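Local coordinates for uncharacterized protein (Bacteroides caccae, PDB 3NO2), which is of unknown function but folds as a single-chain, six-bladed beta-propeller, at residues A[53-58]-A[78-83]; A[97-102]-A[125-130]; A[40-45]-A[268-273]; A[69-74]-A[102-107]; A[15-20]-A[31-36]. All blocks are in the same frame, centred on the assembly; numbering follows the deposited sequence. Where two conformers were deposited one is given.

Overall arrangement
The five contacts span three successive blades and the entry to a fourth. Contact 5 pairs outer strands within one blade; the others join neighbours. Contact 3, its centre about 6 Å from that of the chain, links two parallel inner strands through side-chain acceptors and water. Contacts 1 and 2 are buried too: one a backbone bridge amid polar side chains, the other a serine-glutamine bond beside aliphatic packing. Contacts 4 and 5, their centres about 18 and 16 Å from the chain's, are partly buried: contact 4 chiefly apolar, sharing strand 99-104 with contact 2, contact 5 held mainly by backbone bonds. Side-chain-mediated polar links thus lie in the buried contacts, which Asn40, Gln80 and Gln129 tie together.

Contact 1 (A[53-58]-A[78-83]); sequences SYSKGA and EMQTAR
Ser55 and the selenomethionine Met79 form a single antiparallel hydrogen-bonded bridge between neighbouring blades. Met79 N gives a nearly straight bond to Ser55 O (2.8 Å, 165° at the hydrogen), whereas the return bond from Ser55 N to Met79 O, 3.0 Å, bends to 132°. Met79 has the largest single share of the buried surface. With CG anti to the backbone N (chi1 -170°), CB and CG both lie against the Gly57 carbonyl, CG being 3.4 Å from Gly57 O; CG also meets Ala58 CB at 3.8 Å. Bends at chi2 and chi3 bring CE back toward Ala58 N, and Trp94 of strand 90-95 packs on the same side chain. Ser55 turns its hydroxyl to the Glu78 stem, where Ser55 OG touches Glu78 CB at 3.6 Å. Beside this lies a polar group. Gln80 is bent at chi2, and its NE2 donates to Glu78 OE1 at 3.0 Å; the acceptor lies close to the Gln80 amide plane but is approached on its anti side. Both ends have further partners, Glu78 OE1 in His124 and Gln80 OE1 in Asn40 ND2. Water 1 spans the seam, 2.8 Å from Ser53 OG and 2.8 Å from Gln80 OE1. Toward the far end, Ala82 CB abuts the backbone of Ser53. The chemistry is therefore divided: one backbone bridge fixes the register, an apolar chain packs against the Gly57 carbonyl, and the buried Gln80 amide bonds to Glu78 OE1, which His124 also holds, and to Asn40. His124 beside the carboxylate would probably help to stabilise its negative charge.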
# COMPACT_ATOMS: atom_id res chain seq x y z
N SER A 53 -9.55 1.21 0.65
CA SER A 53 -9.89 2.15 -0.42
C SER A 53 -10.32 1.38 -1.63
O SER A 53 -9.89 0.22 -1.88
CB SER A 53 -8.76 3.11 -0.78
OG SER A 53 -7.62 2.42 -1.24
N TYR A 54 -11.16 2.03 -2.43
CA TYR A 54 -11.73 1.38 -3.59
C TYR A 54 -11.89 2.30 -4.80
O TYR A 54 -12.67 2.01 -5.72
CB TYR A 54 -13.01 0.65 -3.24
CG TYR A 54 -14.15 1.47 -2.69
CD1 TYR A 54 -15.09 2.01 -3.54
CD2 TYR A 54 -14.35 1.62 -1.33
CE1 TYR A 54 -16.18 2.74 -3.06
CE2 TYR A 54 -15.45 2.35 -0.83
CZ TYR A 54 -16.33 2.91 -1.71
OH TYR A 54 -17.43 3.61 -1.28
N SER A 55 -11.11 3.39 -4.81
CA SER A 55 -11.07 4.38 -5.90
C SER A 55 -12.23 5.33 -5.85
O SER A 55 -12.06 6.56 -5.75
CB SER A 55 -10.87 3.75 -7.29
OG SER A 55 -10.42 4.77 -8.19
N LYS A 56 -13.44 4.81 -5.82
CA LYS A 56 -14.63 5.65 -5.65
C LYS A 56 -14.83 6.10 -4.22
O LYS A 56 -15.67 6.97 -3.96
CB LYS A 56 -15.89 4.93 -6.17
CG LYS A 56 -15.83 4.56 -7.65
CD LYS A 56 -15.53 5.71 -8.54
CE LYS A 56 -15.72 5.40 -10.03
NZ LYS A 56 -14.88 4.32 -10.51
N GLY A 57 -14.02 5.63 -3.28
CA GLY A 57 -14.16 6.02 -1.86
C GLY A 57 -13.30 5.15 -1.00
O GLY A 57 -12.46 4.39 -1.51
N ALA A 58 -13.46 5.27 0.31
CA ALA A 58 -12.83 4.39 1.31
C ALA A 58 -13.87 4.11 2.37
O ALA A 58 -14.71 4.98 2.66
CB ALA A 58 -11.59 5.05 1.97
N GLU A 78 -9.67 9.76 -7.25
CA GLU A 78 -9.43 8.35 -6.96
C GLU A 78 -8.91 8.21 -5.55
O GLU A 78 -7.75 8.58 -5.21
CB GLU A 78 -8.44 7.73 -7.93
CG GLU A 78 -8.88 7.77 -9.39
CD GLU A 78 -7.98 6.97 -10.30
OE1 GLU A 78 -7.06 6.28 -9.84
OE2 GLU A 78 -8.24 7.02 -11.54
N MSE A 79 -9.71 7.60 -4.67
CA MSE A 79 -9.29 7.29 -3.32
C MSE A 79 -8.40 6.06 -3.39
O MSE A 79 -8.88 4.95 -3.66
CB MSE A 79 -10.53 6.98 -2.47
CG MSE A 79 -10.21 6.89 -1.02
SE MSE A 79 -10.09 8.60 -0.07
CE MSE A 79 -11.95 8.88 0.24
N GLN A 80 -7.12 6.24 -3.10
CA GLN A 80 -6.13 5.19 -3.26
C GLN A 80 -5.34 4.88 -2.00
O GLN A 80 -4.71 3.83 -1.97
CB GLN A 80 -5.15 5.50 -4.38
CG GLN A 80 -5.78 5.58 -5.77
CD GLN A 80 -6.06 4.26 -6.43
OE1 GLN A 80 -5.90 3.20 -5.84
NE2 GLN A 80 -6.52 4.32 -7.67
N THR A 81 -5.34 5.75 -0.98
CA THR A 81 -4.72 5.52 0.30
C THR A 81 -5.76 5.16 1.33
O THR A 81 -6.81 5.79 1.40
CB THR A 81 -4.01 6.81 0.79
OG1 THR A 81 -2.93 7.18 -0.09
CG2 THR A 81 -3.45 6.69 2.20
N ALA A 82 -5.44 4.19 2.17
CA ALA A 82 -6.26 3.84 3.34
C ALA A 82 -5.37 3.04 4.31
O ALA A 82 -5.08 1.88 4.04
CB ALA A 82 -7.47 3.07 2.92
N ARG A 83 -4.95 3.64 5.42
CA ARG A 83 -4.11 2.98 6.41
C ARG A 83 -4.58 3.36 7.80
O ARG A 83 -5.30 4.34 8.00
CB ARG A 83 -2.63 3.32 6.22
CG ARG A 83 -2.32 4.78 6.48
CD ARG A 83 -0.86 5.08 6.50
NE ARG A 83 -0.23 4.87 5.21
CZ ARG A 83 0.61 3.89 4.90
NH1 ARG A 83 0.96 2.99 5.81
NH2 ARG A 83 1.15 3.86 3.71
O HOH W 1 -7.59 1.90 -4.02

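Contact 2 (A[97-102]-A[125-130]); sequences HPSTIL and AQFRQI
Ser99 and Gln126 meet through their side chains, Ser99 OG donating to Gln126 OE1 at 2.9 Å. The hydroxyl does not lie in the amide plane but stands above it, 48° out of the carbonyl plane. Gln126 reaches it with a chain that stays extended beyond CG, and the far side of the same amide approaches His97: Gln126 NE2 is 3.6 Å from His97 CE1, with ring and amide planes 81° apart. This is proximity rather than pairing, because the imidazole nitrogens bond to Glu117 and to Glu121 O, while Gln126 NE2 donates to Ile120 O. Gln126 OE1 also receives Gly96 N, so two donors grip the oxygen and fix the rotation of the amide. Next to it, Ser99 touches the Phe127 ring at its rim: Ser99 CB lies in the ring plane, 3.8 Å from Phe127 CE2. One face of that ring carries Ile130 CD1, which sits 3.4 Å above the plane over its centre, within the same segment. The same methyl group serves as the aliphatic link across the contact, since Ile130 CD1 also meets Ile101 CG1 at 3.8 Å; the two isoleucines cross obliquely, and Ile101 CD1 reaches Ile130 CG2 at 4.1 Å. The polar end and the aliphatic end thus flank a phenyl ring touched at both edge and face. Around this seam, Ser99 and Ile101 also touch Phe116 of strand 110-116, Gln126 and Phe127 touch Cys95 of strand 90-95, and Tyr138 and Val140 of strand 138-142, in the following blade, pack against Ile130.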
# COMPACT_ATOMS: atom_id res chain seq x y z
N HIS A 97 -7.64 17.13 -7.98
CA HIS A 97 -7.27 18.56 -8.16
C HIS A 97 -8.16 19.41 -7.25
O HIS A 97 -9.22 19.88 -7.71
CB HIS A 97 -7.41 18.96 -9.63
CG HIS A 97 -6.47 18.20 -10.50
ND1 HIS A 97 -5.11 18.38 -10.42
CD2 HIS A 97 -6.67 17.23 -11.42
CE1 HIS A 97 -4.51 17.55 -11.24
NE2 HIS A 97 -5.42 16.83 -11.86
N PRO A 98 -7.80 19.54 -5.98
CA PRO A 98 -6.56 19.12 -5.36
C PRO A 98 -6.56 17.68 -4.88
O PRO A 98 -7.60 17.10 -4.55
CB PRO A 98 -6.45 20.04 -4.15
CG PRO A 98 -7.86 20.29 -3.75
CD PRO A 98 -8.61 20.40 -5.08
N SER A 99 -5.38 17.12 -4.80
CA SER A 99 -5.17 15.90 -4.02
C SER A 99 -5.56 16.18 -2.59
O SER A 99 -5.27 17.27 -2.08
CB SER A 99 -3.73 15.45 -4.06
OG SER A 99 -3.23 15.25 -5.40
N THR A 100 -6.21 15.23 -1.93
CA THR A 100 -6.72 15.49 -0.57
C THR A 100 -6.37 14.31 0.34
O THR A 100 -6.60 13.16 -0.01
CB THR A 100 -8.23 15.67 -0.60
OG1 THR A 100 -8.56 16.75 -1.50
CG2 THR A 100 -8.78 15.99 0.75
N ILE A 101 -5.85 14.63 1.52
CA ILE A 101 -5.58 13.69 2.60
C ILE A 101 -6.53 14.01 3.75
O ILE A 101 -6.72 15.19 4.09
CB ILE A 101 -4.12 13.84 3.07
CG1 ILE A 101 -3.14 13.47 1.97
CG2 ILE A 101 -3.86 13.04 4.37
CD1 ILE A 101 -1.71 14.03 2.21
N LEU A 102 -7.15 12.99 4.32
CA LEU A 102 -8.00 13.11 5.51
C LEU A 102 -7.51 12.15 6.56
O LEU A 102 -7.20 10.98 6.28
CB LEU A 102 -9.44 12.76 5.18
CG LEU A 102 -10.13 13.55 4.06
CD1 LEU A 102 -11.51 12.88 3.76
CD2 LEU A 102 -10.28 15.07 4.45
N ALA A 125 -2.39 8.93 -12.33
CA ALA A 125 -0.95 9.04 -12.44
C ALA A 125 -0.31 9.72 -11.26
O ALA A 125 0.89 10.02 -11.31
CB ALA A 125 -0.59 9.78 -13.77
N GLN A 126 -1.07 10.00 -10.21
CA GLN A 126 -0.57 10.62 -8.99
C GLN A 126 -0.04 9.56 -8.03
O GLN A 126 1.02 8.98 -8.27
CB GLN A 126 -1.61 11.55 -8.36
CG GLN A 126 -1.94 12.74 -9.28
CD GLN A 126 -3.06 13.62 -8.76
OE1 GLN A 126 -3.52 13.47 -7.63
NE2 GLN A 126 -3.53 14.55 -9.60
N PHE A 127 -0.76 9.24 -6.96
CA PHE A 127 -0.24 8.37 -5.92
C PHE A 127 -1.13 7.17 -5.69
O PHE A 127 -2.28 7.07 -6.14
CB PHE A 127 -0.04 9.13 -4.62
CG PHE A 127 -1.27 9.83 -4.12
CD1 PHE A 127 -2.26 9.16 -3.41
CD2 PHE A 127 -1.47 11.18 -4.41
CE1 PHE A 127 -3.39 9.87 -2.94
CE2 PHE A 127 -2.57 11.85 -3.93
CZ PHE A 127 -3.50 11.18 -3.21
N ARG A 128 -0.57 6.21 -4.92
CA ARG A 128 -1.33 5.10 -4.37
C ARG A 128 -1.33 5.25 -2.84
O ARG A 128 -2.32 5.79 -2.29
CB ARG A 128 -0.83 3.76 -4.88
CG ARG A 128 -1.00 3.63 -6.38
CD ARG A 128 -2.47 3.54 -6.80
NE ARG A 128 -2.61 3.46 -8.27
CZ ARG A 128 -2.63 4.46 -9.10
NH1 ARG A 128 -2.59 5.70 -8.68
NH2 ARG A 128 -2.62 4.21 -10.41
N GLN A 129 -0.27 4.86 -2.13
CA GLN A 129 -0.28 4.83 -0.67
C GLN A 129 0.59 5.95 -0.07
O GLN A 129 1.81 5.84 0.00
CB GLN A 129 0.25 3.49 -0.15
CG GLN A 129 -0.47 2.28 -0.71
CD GLN A 129 -0.23 1.02 0.13
OE1 GLN A 129 0.74 0.94 0.90
NE2 GLN A 129 -1.08 0.01 -0.03
N ILE A 130 -0.06 7.00 0.38
CA ILE A 130 0.55 8.06 1.17
C ILE A 130 0.78 7.53 2.59
O ILE A 130 0.08 6.65 3.06
CB ILE A 130 -0.35 9.30 1.14
CG1 ILE A 130 -0.38 9.90 -0.26
CG2 ILE A 130 0.08 10.34 2.19
CD1 ILE A 130 -1.31 11.14 -0.44

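Contact 3 (A[40-45]-A[268-273]); sequences NSVAAT and ISTICP
Thr270 lies against the backbone from Asn40 to Val42, and its side chain can be followed outward atom by atom. CB comes first, with Thr270 CB 3.3 Å from Asn40 O. There the chain branches. OG1, anti to the backbone N (chi1 177°), accepts a hydrogen bond from Val42 N at 2.9 Å, with 163° at the hydrogen, and is also bonded to Gln217 OE1. As that amide oxygen can only accept, the hydroxyl is both acceptor and donor, which fixes its proton. The other branch, CG2, packs on the Asn40 carbonyl carbon and against the Val42 methyls, the distance from Thr270 CG2 to Val42 CG1 being 3.9 Å. Two further hydrogen bonds flank it, one between side chains and one from a backbone N-H to a thiol. Ser269 OG donates to Asn40 OD1 at 2.9 Å, lying only slightly off the carbonyl plane, and Ala44 N donates to Cys272 SG at 3.5 Å, the thiol being placed by a chi1 that sets SG anti to its own N. Water 2 completes the seam, 2.8 Å from Val42 O and equally far from Ile271 O. The two strands run parallel, 4° apart with axes 5.7 Å from each other, yet across this seam side-chain acceptors and a water do the bonding. Both are edge strands of four-stranded antiparallel blades. Strand 270-274 completes the blade built from 6-10, 16-21 and 26-32, closing the ring with the C-terminal strand, while strand 41-44 begins the next blade beside 50-53. Strand 214-220, of the preceding blade, touches Ser269 and Ile271.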
# COMPACT_ATOMS: atom_id res chain seq x y z
N ASN A 40 -6.20 -0.64 -3.89
CA ASN A 40 -4.74 -0.64 -3.67
C ASN A 40 -4.31 -0.43 -2.24
O ASN A 40 -3.11 -0.37 -2.01
CB ASN A 40 -4.07 0.40 -4.58
CG ASN A 40 -4.06 -0.03 -6.04
OD1 ASN A 40 -3.43 -1.08 -6.38
ND2 ASN A 40 -4.69 0.74 -6.93
N SER A 41 -5.26 -0.34 -1.31
CA SER A 41 -4.99 -0.20 0.11
C SER A 41 -6.03 -0.94 0.95
O SER A 41 -7.23 -0.67 0.86
CB SER A 41 -5.04 1.26 0.54
OG SER A 41 -3.96 1.99 -0.07
N VAL A 42 -5.53 -1.86 1.80
CA VAL A 42 -6.27 -2.48 2.88
C VAL A 42 -5.52 -2.28 4.19
O VAL A 42 -4.29 -2.20 4.19
CB VAL A 42 -6.54 -3.99 2.66
CG1 VAL A 42 -7.30 -4.26 1.37
CG2 VAL A 42 -5.26 -4.85 2.67
N ALA A 43 -6.23 -2.23 5.30
CA ALA A 43 -5.61 -2.07 6.62
C ALA A 43 -6.57 -2.63 7.67
O ALA A 43 -7.78 -2.69 7.46
CB ALA A 43 -5.29 -0.58 6.89
N ALA A 44 -6.01 -3.08 8.78
CA ALA A 44 -6.77 -3.62 9.92
C ALA A 44 -6.50 -2.80 11.14
O ALA A 44 -5.37 -2.35 11.38
CB ALA A 44 -6.41 -5.07 10.19
N THR A 45 -7.54 -2.64 11.93
CA THR A 45 -7.36 -2.06 13.28
C THR A 45 -6.96 -3.17 14.24
O THR A 45 -7.13 -4.35 13.97
CB THR A 45 -8.62 -1.39 13.82
OG1 THR A 45 -9.60 -2.39 14.09
CG2 THR A 45 -9.19 -0.35 12.84
N ILE A 268 -2.34 -9.19 -5.90
CA ILE A 268 -2.21 -8.52 -4.62
C ILE A 268 -1.28 -7.33 -4.75
O ILE A 268 -0.14 -7.43 -5.20
CB ILE A 268 -1.68 -9.50 -3.57
CG1 ILE A 268 -2.70 -10.62 -3.31
CG2 ILE A 268 -1.35 -8.75 -2.25
CD1 ILE A 268 -2.15 -11.79 -2.46
N SER A 269 -1.76 -6.15 -4.32
CA SER A 269 -0.93 -4.95 -4.24
C SER A 269 -0.86 -4.38 -2.83
O SER A 269 -0.07 -3.48 -2.59
CB SER A 269 -1.35 -3.85 -5.21
OG SER A 269 -2.68 -3.43 -4.95
N THR A 270 -1.63 -4.93 -1.88
CA THR A 270 -1.71 -4.40 -0.53
C THR A 270 -1.93 -5.54 0.46
O THR A 270 -2.63 -6.51 0.17
CB THR A 270 -2.79 -3.29 -0.44
OG1 THR A 270 -2.93 -2.80 0.91
CG2 THR A 270 -4.16 -3.74 -0.93
N ILE A 271 -1.38 -5.36 1.65
CA ILE A 271 -1.42 -6.37 2.72
C ILE A 271 -1.41 -5.71 4.07
O ILE A 271 -0.74 -4.70 4.25
CB ILE A 271 -0.22 -7.33 2.59
CG1 ILE A 271 -0.25 -8.44 3.61
CG2 ILE A 271 1.12 -6.58 2.69
CD1 ILE A 271 0.65 -9.63 3.25
N CYS A 272 -2.07 -6.33 5.06
CA CYS A 272 -1.94 -5.95 6.46
C CYS A 272 -2.13 -7.20 7.32
O CYS A 272 -3.12 -7.88 7.13
CB CYS A 272 -3.07 -4.92 6.84
SG CYS A 272 -2.67 -4.08 8.40
N PRO A 273 -1.27 -7.44 8.31
CA PRO A 273 -1.64 -8.48 9.30
C PRO A 273 -2.96 -8.16 9.99
O PRO A 273 -3.28 -6.98 10.21
CB PRO A 273 -0.47 -8.40 10.32
CG PRO A 273 0.70 -7.90 9.48
CD PRO A 273 0.05 -6.85 8.60
O HOH W 2 -1.67 -2.28 5.17

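Contact 4 (A[69-74]-A[102-107]); sequences WNIAAP and LEVNMK
The Trp69 indole carries Val104 on one face and the Met106 carbonyl at its edge. Val104 CG1 stands 4.0 Å from the centroid of the six-membered ring of Trp69, only 16° off the ring normal, a CH-pi contact; the methyl is closest to Trp69 CZ2, at 3.8 Å. At the pyrrole end, Met106 O lies near the ring plane, 3.1 Å from Trp69 CD1, and Asn105 O comes obliquely to within 3.5 Å of Trp69 NE1. The other Val104 methyl turns to Ile71. Val104 CG1 is anti to the backbone N (chi1 -178°), and CG2, beside that N, reaches tip to tip to Ile71 CD1 at 3.7 Å. Ile71 CD1 also meets Leu102 CD1 at 4.1 Å. Valine thereby uses one branch on the indole and one on the isoleucine. The strands run antiparallel, 169° apart, but their axes stay 10.9 Å from each other, a spacing filled by side chains and not by backbone pairing. Such face-to-face apolar packing of one sheet on the next is characteristic of adjacent beta-propeller blades, here the outermost strand 67-72 of one blade against strand 99-104 of its successor.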
# COMPACT_ATOMS: atom_id res chain seq x y z
N TRP A 69 -18.53 3.13 8.35
CA TRP A 69 -18.53 4.45 7.75
C TRP A 69 -17.93 4.37 6.36
O TRP A 69 -17.25 3.41 6.03
CB TRP A 69 -17.76 5.48 8.59
CG TRP A 69 -16.34 5.23 8.95
CD1 TRP A 69 -15.88 4.78 10.14
CD2 TRP A 69 -15.18 5.47 8.15
NE1 TRP A 69 -14.54 4.74 10.14
CE2 TRP A 69 -14.05 5.16 8.93
CE3 TRP A 69 -14.97 5.94 6.83
CZ2 TRP A 69 -12.74 5.28 8.44
CZ3 TRP A 69 -13.67 6.07 6.37
CH2 TRP A 69 -12.58 5.70 7.16
N ASN A 70 -18.19 5.41 5.57
CA ASN A 70 -17.76 5.49 4.17
C ASN A 70 -17.51 6.94 3.84
O ASN A 70 -18.26 7.85 4.29
CB ASN A 70 -18.87 4.99 3.26
CG ASN A 70 -18.50 5.00 1.83
OD1 ASN A 70 -17.60 4.26 1.43
ND2 ASN A 70 -19.14 5.84 1.01
N ILE A 71 -16.46 7.19 3.08
CA ILE A 71 -16.19 8.51 2.49
C ILE A 71 -16.05 8.35 0.99
O ILE A 71 -15.19 7.58 0.52
CB ILE A 71 -14.94 9.14 3.09
CG1 ILE A 71 -15.13 9.34 4.60
CG2 ILE A 71 -14.61 10.50 2.34
CD1 ILE A 71 -13.82 9.85 5.32
N ALA A 72 -16.87 9.05 0.22
CA ALA A 72 -16.78 9.04 -1.23
C ALA A 72 -15.69 9.97 -1.73
O ALA A 72 -15.49 11.08 -1.18
CB ALA A 72 -18.14 9.46 -1.82
N ALA A 73 -14.95 9.56 -2.76
CA ALA A 73 -14.12 10.48 -3.51
C ALA A 73 -15.01 11.36 -4.39
O ALA A 73 -16.01 10.88 -4.92
CB ALA A 73 -13.15 9.75 -4.37
N PRO A 74 -14.63 12.62 -4.58
CA PRO A 74 -15.37 13.44 -5.54
C PRO A 74 -15.27 12.92 -6.95
O PRO A 74 -14.39 12.14 -7.26
CB PRO A 74 -14.70 14.83 -5.41
CG PRO A 74 -14.06 14.82 -4.07
CD PRO A 74 -13.61 13.40 -3.86
N LEU A 102 -7.15 12.99 4.32
CA LEU A 102 -8.00 13.11 5.51
C LEU A 102 -7.51 12.15 6.56
O LEU A 102 -7.20 10.98 6.28
CB LEU A 102 -9.44 12.76 5.18
CG LEU A 102 -10.13 13.55 4.06
CD1 LEU A 102 -11.51 12.88 3.76
CD2 LEU A 102 -10.28 15.07 4.45
N GLU A 103 -7.46 12.62 7.81
CA GLU A 103 -7.36 11.72 8.97
C GLU A 103 -8.75 11.61 9.54
O GLU A 103 -9.47 12.61 9.63
CB GLU A 103 -6.33 12.24 9.99
CG GLU A 103 -4.95 12.24 9.39
CD GLU A 103 -3.84 12.62 10.31
OE1 GLU A 103 -4.05 12.61 11.55
OE2 GLU A 103 -2.72 12.91 9.82
N VAL A 104 -9.15 10.41 9.93
CA VAL A 104 -10.55 10.10 10.21
C VAL A 104 -10.59 9.22 11.45
O VAL A 104 -9.74 8.33 11.63
CB VAL A 104 -11.21 9.34 9.04
CG1 VAL A 104 -12.68 9.03 9.26
CG2 VAL A 104 -11.01 10.16 7.71
N ASN A 105 -11.53 9.46 12.37
CA ASN A 105 -11.65 8.60 13.53
C ASN A 105 -12.50 7.38 13.22
O ASN A 105 -13.01 7.24 12.10
CB ASN A 105 -12.13 9.39 14.78
CG ASN A 105 -13.52 9.88 14.68
OD1 ASN A 105 -14.34 9.48 13.83
ND2 ASN A 105 -13.85 10.85 15.59
N MSE A 106 -12.72 6.52 14.22
CA MSE A 106 -13.47 5.28 14.00
C MSE A 106 -14.94 5.48 13.74
O MSE A 106 -15.63 4.57 13.27
CB MSE A 106 -13.30 4.33 15.19
CG MSE A 106 -11.88 3.84 15.36
SE MSE A 106 -11.09 2.99 13.78
CE MSE A 106 -10.07 4.49 12.98
N LYS A 107 -15.42 6.67 14.05
CA LYS A 107 -16.81 7.07 13.72
C LYS A 107 -16.97 7.64 12.32
O LYS A 107 -18.08 8.01 11.93
CB LYS A 107 -17.29 8.10 14.75
CG LYS A 107 -17.60 7.50 16.11
CD LYS A 107 -18.10 8.53 17.13
CE LYS A 107 -18.49 7.81 18.43
NZ LYS A 107 -18.76 8.71 19.60

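Contact 5 (A[15-20]-A[31-36]); sequences NKIAII and YPLEKG
Leu33, Ile17 and Tyr31 account for most of the surface buried here. Leu33 joins by both backbone and side chain: Leu33 N donates to Asn15 O at 2.9 Å from well above the carbonyl plane, while Leu33 CB presses on that oxygen at 3.5 Å. Its CG lies anti to the carbonyl carbon (chi1 -57°), and Leu33 CD2 lies 4.3 Å from Ile17 CG2. Ile17 and Tyr31 form an antiparallel hydrogen-bonded pair with two reciprocal bonds, Ile17 N to Tyr31 O and Tyr31 N to Ile17 O, each 2.9 Å and similarly straight (155° and 154°). Lys16 and Pro32 form the adjoining non-hydrogen-bonded pair. The side chains of Ile17 and Tyr31 lie side by side and point the same way, touching through Ile17 CG1 and Tyr31 CB at 3.8 Å. The CG1 branch of Ile17 takes the crowded position between its backbone N and carbonyl carbon, which sets it beside that CB. The Tyr31 ring leads away from Ile17, and Pro32 CD sits over one of its faces, toward the rim. At the open end, water 3 links Asn15 O, at 2.8 Å, with Leu33 O, at 3.2 Å. Inward, Phe52 of strand 50-53 in the next blade touches both Ile17 and Leu33. The alternation of the two pair types is that of an antiparallel hairpin, formed by strands 16-21 and 26-32 at the outer side of a propeller blade.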
# COMPACT_ATOMS: atom_id res chain seq x y z
N ASN A 15 -11.27 -8.41 -7.78
CA ASN A 15 -12.56 -7.89 -7.34
C ASN A 15 -13.06 -8.33 -5.98
O ASN A 15 -14.27 -8.28 -5.71
CB ASN A 15 -13.63 -8.17 -8.43
CG ASN A 15 -13.99 -9.65 -8.52
OD1 ASN A 15 -13.48 -10.52 -7.79
ND2 ASN A 15 -14.92 -9.95 -9.44
N LYS A 16 -12.14 -8.75 -5.11
CA LYS A 16 -12.39 -9.14 -3.72
C LYS A 16 -11.30 -8.57 -2.86
O LYS A 16 -10.16 -8.43 -3.32
CB LYS A 16 -12.33 -10.68 -3.53
CG LYS A 16 -13.34 -11.48 -4.35
CD LYS A 16 -14.77 -11.13 -4.08
CE LYS A 16 -15.70 -12.02 -4.96
NZ LYS A 16 -17.16 -11.76 -4.79
N ILE A 17 -11.59 -8.30 -1.59
CA ILE A 17 -10.55 -8.30 -0.56
C ILE A 17 -10.71 -9.60 0.23
O ILE A 17 -11.78 -10.21 0.23
CB ILE A 17 -10.56 -7.05 0.35
CG1 ILE A 17 -11.89 -6.91 1.06
CG2 ILE A 17 -10.25 -5.79 -0.53
CD1 ILE A 17 -11.93 -5.78 2.05
N ALA A 18 -9.65 -10.07 0.85
CA ALA A 18 -9.64 -11.39 1.44
C ALA A 18 -8.79 -11.42 2.68
O ALA A 18 -7.88 -10.61 2.85
CB ALA A 18 -9.17 -12.44 0.42
N ILE A 19 -9.06 -12.40 3.54
CA ILE A 19 -8.18 -12.72 4.66
C ILE A 19 -7.69 -14.14 4.46
O ILE A 19 -8.47 -15.06 4.17
CB ILE A 19 -8.87 -12.59 6.04
CG1 ILE A 19 -9.29 -11.13 6.24
CG2 ILE A 19 -7.92 -13.08 7.18
CD1 ILE A 19 -10.24 -10.90 7.42
N ILE A 20 -6.37 -14.30 4.54
CA ILE A 20 -5.67 -15.56 4.30
C ILE A 20 -5.05 -16.01 5.63
O ILE A 20 -4.41 -15.24 6.34
CB ILE A 20 -4.61 -15.36 3.23
CG1 ILE A 20 -5.32 -15.05 1.89
CG2 ILE A 20 -3.70 -16.61 3.07
CD1 ILE A 20 -4.39 -14.65 0.72
N TYR A 31 -14.65 -10.36 0.85
CA TYR A 31 -15.66 -9.30 0.76
C TYR A 31 -15.60 -8.72 -0.64
O TYR A 31 -14.50 -8.49 -1.19
CB TYR A 31 -15.35 -8.23 1.80
CG TYR A 31 -16.35 -7.10 1.92
CD1 TYR A 31 -16.25 -5.95 1.13
CD2 TYR A 31 -17.41 -7.17 2.81
CE1 TYR A 31 -17.14 -4.92 1.22
CE2 TYR A 31 -18.34 -6.12 2.92
CZ TYR A 31 -18.20 -4.98 2.11
OH TYR A 31 -19.07 -3.93 2.22
N PRO A 32 -16.75 -8.52 -1.29
CA PRO A 32 -16.75 -8.17 -2.70
C PRO A 32 -16.48 -6.69 -2.97
O PRO A 32 -16.85 -5.80 -2.19
CB PRO A 32 -18.17 -8.52 -3.12
CG PRO A 32 -18.97 -8.21 -1.92
CD PRO A 32 -18.12 -8.67 -0.74
N LEU A 33 -15.83 -6.43 -4.10
CA LEU A 33 -15.69 -5.09 -4.63
C LEU A 33 -16.67 -4.94 -5.81
O LEU A 33 -16.93 -5.90 -6.54
CB LEU A 33 -14.27 -4.79 -5.07
CG LEU A 33 -13.21 -4.98 -3.99
CD1 LEU A 33 -11.83 -4.69 -4.55
CD2 LEU A 33 -13.46 -4.07 -2.77
N GLU A 34 -17.12 -3.72 -6.04
CA GLU A 34 -18.12 -3.45 -7.09
C GLU A 34 -17.48 -3.04 -8.41
O GLU A 34 -16.29 -2.76 -8.51
CB GLU A 34 -19.05 -2.34 -6.59
CG GLU A 34 -19.67 -2.66 -5.24
CD GLU A 34 -20.54 -3.90 -5.22
OE1 GLU A 34 -21.30 -4.10 -6.21
OE2 GLU A 34 -20.52 -4.66 -4.25
N LYS A 35 -18.32 -2.99 -9.44
CA LYS A 35 -17.90 -2.57 -10.76
C LYS A 35 -17.32 -1.19 -10.73
O LYS A 35 -17.91 -0.22 -10.25
CB LYS A 35 -19.10 -2.59 -11.71
CG LYS A 35 -18.73 -2.30 -13.15
CD LYS A 35 -19.95 -2.35 -14.08
CE LYS A 35 -19.58 -2.02 -15.54
NZ LYS A 35 -20.82 -1.87 -16.39
N GLY A 36 -16.10 -1.08 -11.27
CA GLY A 36 -15.40 0.20 -11.29
C GLY A 36 -14.52 0.45 -10.07
O GLY A 36 -13.77 1.46 -10.04
O HOH W 3 -16.85 -9.08 -6.35